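Local coordinates for protein putative uronate isomerase (Thermotoga maritima, PDB 4NAR) that is a putative uronate isomerase of the lactate racemase family that may act as a lactate racemase, at residues D38-V42 and E277-E281; D374-T379 and L391-P396. One frame throughout, in Å; residues are numbered along the deposited sequence.

Contact 1: residues D38-V42 and E277-E281; sequences DYTRV and EEYDE. With ACT (acetate ion), chain E; SO4 (sulfate ion), chain C.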
loop_
_atom_site.group_PDB
_atom_site.type_symbol
_atom_site.label_atom_id
_atom_site.label_comp_id
_atom_site.label_asym_id
_atom_site.label_seq_id
_atom_site.Cartn_x
_atom_site.Cartn_y
_atom_site.Cartn_z
ATOM N N ASP A 38 6.119 -0.618 6.624
ATOM C CA ASP A 38 6.803 0.591 7.096
ATOM C C ASP A 38 5.913 1.412 8.042
ATOM O O ASP A 38 4.816 0.959 8.406
ATOM C CB ASP A 38 7.331 1.439 5.929
ATOM C CG ASP A 38 6.216 1.975 5.040
ATOM O OD1 ASP A 38 5.043 1.613 5.309
ATOM O OD2 ASP A 38 6.506 2.739 4.074
ATOM N N TYR A 39 6.391 2.604 8.428
ATOM C CA TYR A 39 5.705 3.467 9.411
ATOM C C TYR A 39 4.288 3.796 8.930
ATOM O O TYR A 39 3.431 4.237 9.706
ATOM C CB TYR A 39 6.494 4.774 9.625
ATOM C CG TYR A 39 6.392 5.725 8.439
ATOM C CD1 TYR A 39 7.229 5.581 7.333
ATOM C CD2 TYR A 39 5.431 6.744 8.410
ATOM C CE1 TYR A 39 7.123 6.424 6.242
ATOM C CE2 TYR A 39 5.319 7.592 7.317
ATOM C CZ TYR A 39 6.170 7.431 6.237
ATOM O OH TYR A 39 6.067 8.268 5.137
ATOM N N THR A 40 4.081 3.587 7.631
ATOM C CA THR A 40 2.843 3.898 6.931
ATOM C C THR A 40 1.738 2.890 7.283
ATOM O O THR A 40 0.539 3.184 7.154
ATOM C CB THR A 40 3.132 3.954 5.393
ATOM O OG1 THR A 40 3.129 5.318 4.943
ATOM C CG2 THR A 40 2.189 3.080 4.567
ATOM N N ARG A 41 2.141 1.705 7.736
ATOM C CA ARG A 41 1.180 0.660 8.107
ATOM C C ARG A 41 1.016 0.526 9.616
ATOM O O ARG A 41 1.963 0.159 10.326
ATOM C CB ARG A 41 1.601 -0.692 7.533
ATOM C CG ARG A 41 1.633 -0.724 6.016
ATOM C CD ARG A 41 0.233 -0.904 5.463
ATOM N NE ARG A 41 0.289 -1.215 4.039
ATOM C CZ ARG A 41 0.419 -2.444 3.537
ATOM N NH1 ARG A 41 0.493 -3.506 4.345
ATOM N NH2 ARG A 41 0.465 -2.602 2.213
ATOM N N VAL A 42 -0.183 0.825 10.103
ATOM C CA VAL A 42 -0.499 0.592 11.510
ATOM C C VAL A 42 -1.084 -0.820 11.651
ATOM O O VAL A 42 -2.215 -1.092 11.216
ATOM C CB VAL A 42 -1.459 1.679 12.068
ATOM C CG1 VAL A 42 -1.543 1.610 13.604
ATOM C CG2 VAL A 42 -0.976 3.064 11.629
ATOM N N GLU A 277 -1.304 10.484 11.854
ATOM C CA GLU A 277 0.114 10.803 11.718
ATOM C C GLU A 277 0.849 9.878 10.727
ATOM O O GLU A 277 1.837 10.287 10.107
ATOM C CB GLU A 277 0.773 10.706 13.110
ATOM C CG GLU A 277 2.089 11.498 13.295
ATOM C CD GLU A 277 3.304 10.618 13.635
ATOM O OE1 GLU A 277 4.228 10.521 12.787
ATOM O OE2 GLU A 277 3.348 10.045 14.751
ATOM N N GLU A 278 0.372 8.638 10.593
ATOM C CA GLU A 278 1.041 7.623 9.775
ATOM C C GLU A 278 1.063 7.981 8.278
ATOM O O GLU A 278 1.962 7.560 7.543
ATOM C CB GLU A 278 0.395 6.245 9.970
ATOM C CG GLU A 278 -1.030 6.141 9.431
ATOM C CD GLU A 278 -2.084 6.409 10.501
ATOM O OE1 GLU A 278 -1.744 7.000 11.563
ATOM O OE2 GLU A 278 -3.258 6.021 10.278
ATOM N N TYR A 279 0.070 8.740 7.827
ATOM C CA TYR A 279 0.066 9.198 6.445
ATOM C C TYR A 279 0.779 10.550 6.344
ATOM O O TYR A 279 0.282 11.579 6.779
ATOM C CB TYR A 279 -1.346 9.232 5.871
ATOM C CG TYR A 279 -2.002 7.863 5.822
ATOM C CD1 TYR A 279 -1.257 6.715 5.556
ATOM C CD2 TYR A 279 -3.371 7.715 6.048
ATOM C CE1 TYR A 279 -1.858 5.457 5.511
ATOM C CE2 TYR A 279 -3.985 6.465 6.002
ATOM C CZ TYR A 279 -3.221 5.338 5.737
ATOM O OH TYR A 279 -3.819 4.096 5.691
ATOM N N ASP A 280 1.958 10.505 5.743
ATOM C CA ASP A 280 2.975 11.541 5.859
ATOM C C ASP A 280 2.807 12.656 4.821
ATOM O O ASP A 280 3.362 13.758 4.945
ATOM C CB ASP A 280 4.333 10.859 5.627
ATOM C CG ASP A 280 5.307 11.149 6.716
ATOM O OD1 ASP A 280 4.890 11.822 7.674
ATOM O OD2 ASP A 280 6.480 10.714 6.632
ATOM N N GLU A 281 2.061 12.338 3.774
ATOM C CA GLU A 281 2.075 13.144 2.572
ATOM C C GLU A 281 0.869 12.723 1.768
ATOM O O GLU A 281 0.225 11.709 2.093
ATOM C CB GLU A 281 3.347 12.854 1.779
ATOM C CG GLU A 281 3.422 11.409 1.321
ATOM C CD GLU A 281 4.848 10.883 1.168
ATOM O OE1 GLU A 281 5.808 11.613 1.512
ATOM O OE2 GLU A 281 5.005 9.722 0.711
HETATM C C ACT E . 1.967 -5.130 2.190
HETATM O O ACT E . 1.050 -5.017 1.357
HETATM O OXT ACT E . 1.747 -5.967 3.084
HETATM C CH3 ACT E . 3.225 -4.307 2.103
HETATM S S SO4 C . 0.217 0.839 0.844
HETATM O O1 SO4 C . 0.024 -0.623 0.755
HETATM O O2 SO4 C . 1.581 1.126 1.327
HETATM O O3 SO4 C . 0.034 1.508 -0.455
HETATM O O4 SO4 C . -0.767 1.351 1.804
HETATM O O HOH W 1 6.930 8.448 2.693
HETATM O O HOH W 2 -2.186 2.041 7.791
#
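D38 opens a type I beta turn that closes at R41, with R41 N donating to D38 O at 2.9 Å; its carboxylate OD2 is held by H73. Y39 leaves the turn with its CA-to-CB bond sideways, but its ring ends among the atoms of 277-281: CE2 lies 3.4 Å from E278 O, and OH lies 2.9 Å from D280 OD2, a carboxylate already salt-bridged to R74 and R313. Water 1 links Y39 OH (2.6 Å) to E281 OE2 (3.0 Å). T40 marks the closest backbone approach, CA to CA 5.0 Å from E278, and its carbonyl O sits 3.7 Å from Y279 CE1. The CA-to-CB bond of R41 points away from 277-281; its NH2 donates to sulfate O1 at 2.5 Å, very short, and to acetate O at 2.6 Å, both ions probably from the crystallisation liquor. V42 returns to the interface, CG2 packing 3.7 Å from CD of E278, whose OE2 pairs with K417. Both segments follow beta strands and precede helices, so two strand-to-helix loops meet here, one from each sheet. H154 and K164 also bind the sulfate; that this junction of the two sheet-bearing halves takes anions in the working protein is only an inference.

Contact 2: residues D374-T379 and L391-P396; sequences DVILAT and LGYMDP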
loop_
_atom_site.group_PDB
_atom_site.type_symbol
_atom_site.label_atom_id
_atom_site.label_comp_id
_atom_site.label_asym_id
_atom_site.label_seq_id
_atom_site.Cartn_x
_atom_site.Cartn_y
_atom_site.Cartn_z
ATOM N N ASP A 374 -15.665 16.704 -5.599
ATOM C CA ASP A 374 -14.541 17.597 -5.294
ATOM C C ASP A 374 -13.617 16.958 -4.241
ATOM O O ASP A 374 -14.077 16.246 -3.354
ATOM C CB ASP A 374 -15.051 18.949 -4.792
ATOM C CG ASP A 374 -13.997 20.063 -4.887
ATOM O OD1 ASP A 374 -14.344 21.240 -4.616
ATOM O OD2 ASP A 374 -12.826 19.773 -5.233
ATOM N N VAL A 375 -12.316 17.194 -4.363
ATOM C CA VAL A 375 -11.339 16.708 -3.382
ATOM C C VAL A 375 -10.640 17.894 -2.742
ATOM O O VAL A 375 -9.996 18.703 -3.432
ATOM C CB VAL A 375 -10.240 15.827 -4.030
ATOM C CG1 VAL A 375 -9.218 15.396 -2.966
ATOM C CG2 VAL A 375 -10.859 14.633 -4.750
ATOM N N ILE A 376 -10.755 18.007 -1.427
ATOM C CA ILE A 376 -10.228 19.179 -0.743
ATOM C C ILE A 376 -9.123 18.788 0.227
ATOM O O ILE A 376 -9.254 17.822 0.983
ATOM C CB ILE A 376 -11.360 19.936 -0.024
ATOM C CG1 ILE A 376 -12.354 20.464 -1.067
ATOM C CG2 ILE A 376 -10.813 21.086 0.840
ATOM C CD1 ILE A 376 -13.821 20.216 -0.699
ATOM N N LEU A 377 -8.022 19.532 0.178
ATOM C CA LEU A 377 -6.917 19.331 1.094
ATOM C C LEU A 377 -7.057 20.283 2.284
ATOM O O LEU A 377 -6.972 21.515 2.127
ATOM C CB LEU A 377 -5.579 19.574 0.393
ATOM C CG LEU A 377 -5.112 18.553 -0.652
ATOM C CD1 LEU A 377 -3.590 18.682 -0.949
ATOM C CD2 LEU A 377 -5.468 17.135 -0.219
ATOM N N ALA A 378 -7.293 19.717 3.467
ATOM C CA ALA A 378 -7.271 20.495 4.708
ATOM C C ALA A 378 -5.990 20.157 5.476
ATOM O O ALA A 378 -6.008 19.412 6.460
ATOM C CB ALA A 378 -8.511 20.216 5.555
ATOM N N THR A 379 -4.876 20.702 4.991
ATOM C CA THR A 379 -3.545 20.344 5.459
ATOM C C THR A 379 -2.723 21.624 5.621
ATOM O O THR A 379 -3.265 22.726 5.505
ATOM C CB THR A 379 -2.840 19.396 4.445
ATOM O OG1 THR A 379 -2.216 20.157 3.403
ATOM C CG2 THR A 379 -3.824 18.418 3.804
ATOM N N LEU A 391 -6.532 21.047 -6.815
ATOM C CA LEU A 391 -7.274 20.532 -5.667
ATOM C C LEU A 391 -7.914 21.682 -4.858
ATOM O O LEU A 391 -7.466 22.833 -4.937
ATOM C CB LEU A 391 -6.333 19.711 -4.773
ATOM C CG LEU A 391 -6.424 18.176 -4.824
ATOM C CD1 LEU A 391 -6.953 17.656 -6.148
ATOM C CD2 LEU A 391 -5.077 17.499 -4.460
ATOM N N GLY A 392 -8.947 21.367 -4.074
ATOM C CA GLY A 392 -9.571 22.350 -3.204
ATOM C C GLY A 392 -8.784 22.584 -1.922
ATOM O O GLY A 392 -7.783 21.897 -1.662
ATOM N N TYR A 393 -9.239 23.547 -1.110
ATOM C CA TYR A 393 -8.574 23.876 0.157
ATOM C C TYR A 393 -9.570 24.194 1.273
ATOM O O TYR A 393 -10.615 24.800 1.035
ATOM C CB TYR A 393 -7.628 25.073 -0.015
ATOM C CG TYR A 393 -7.013 25.583 1.283
ATOM C CD1 TYR A 393 -7.612 26.613 2.017
ATOM C CD2 TYR A 393 -5.830 25.027 1.780
ATOM C CE1 TYR A 393 -7.047 27.067 3.206
ATOM C CE2 TYR A 393 -5.256 25.482 2.964
ATOM C CZ TYR A 393 -5.866 26.504 3.667
ATOM O OH TYR A 393 -5.291 26.946 4.838
HETATM N N MSE A 394 -9.229 23.788 2.494
HETATM C CA MSE A 394 -9.931 24.262 3.685
HETATM C C MSE A 394 -8.908 24.460 4.782
HETATM O O MSE A 394 -8.000 23.635 4.952
HETATM C CB MSE A 394 -11.026 23.289 4.152
HETATM C CG MSE A 394 -12.396 23.540 3.546
HETATM SE SE MSE A 394 -13.767 22.328 4.269
HETATM C CE MSE A 394 -15.155 22.640 2.926
ATOM N N ASP A 395 -9.038 25.573 5.499
ATOM C CA ASP A 395 -8.212 25.845 6.662
ATOM C C ASP A 395 -8.437 24.701 7.636
ATOM O O ASP A 395 -9.569 24.500 8.087
ATOM C CB ASP A 395 -8.655 27.161 7.300
ATOM C CG ASP A 395 -7.661 27.695 8.323
ATOM O OD1 ASP A 395 -6.830 26.912 8.860
ATOM O OD2 ASP A 395 -7.722 28.920 8.595
ATOM N N PRO A 396 -7.368 23.938 7.948
ATOM C CA PRO A 396 -7.456 22.786 8.861
ATOM C C PRO A 396 -7.879 23.185 10.275
ATOM O O PRO A 396 -8.441 22.353 10.998
ATOM C CB PRO A 396 -6.017 22.236 8.889
ATOM C CG PRO A 396 -5.148 23.403 8.469
ATOM C CD PRO A 396 -5.993 24.137 7.450
#
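L377 and L391 meet on one side of the strand pair, CG to CD2 4.0 Å, and L391 CD1 also comes within 4.3 Å of V375 CB. On the other face I376 CG2 reaches M394 CG at 4.0 Å, M394 being selenomethionine; A378 CB and M394 CB are 4.2 Å apart. G392 sits beside I376, CA to CA 4.1 Å, where a beta carbon in ideal position would fall 2.7 Å from I376 CG1, so the lack of a side chain permits this close approach. Further along, P396 packs its CG 3.6 Å from T379 O. Three backbone hydrogen bonds set the parallel register: G392 N to V375 O (2.9 Å), L377 N to G392 O (3.0 Å) and M394 N to L377 O (3.2 Å). CA-H...O contacts add to them, Y393 CA to L377 O at 3.5 Å and A378 CA to M394 O at 3.2 Å. At the polar edge, T379 OG1 is hydrogen-bonded to I381 N. Strand 392-393 is an outermost strand of the five-stranded parallel sheet, and strand 302-308 flanks 373-379 on its other side. Helix 383-388 completes the beta-alpha-beta unit, touching L377 and Y393, while helix 347-357 packs against V375 and L391.

Overall arrangement
Contact 1 lies nearer the middle of the chain, its centre 10 Å from the chain centre against 23 Å for contact 2, yet both are partly buried. Contact 2 pairs segments only 12 residues apart at their closest ends, whereas contact 1 brings together loops separated by 235 residues and belonging to different sheets. The chemistry follows: 497 Å² of buried surface with three direct backbone hydrogen bonds and apolar packing in contact 2, but 291 Å² with polar and charged groups and a bridging water in contact 1. The five-stranded sheet joins them, since strand 268-274 leads into 277-281 and 373-379 lies two strands away. Their centres are 20 Å apart and their nearest atoms about 8 Å, without touching.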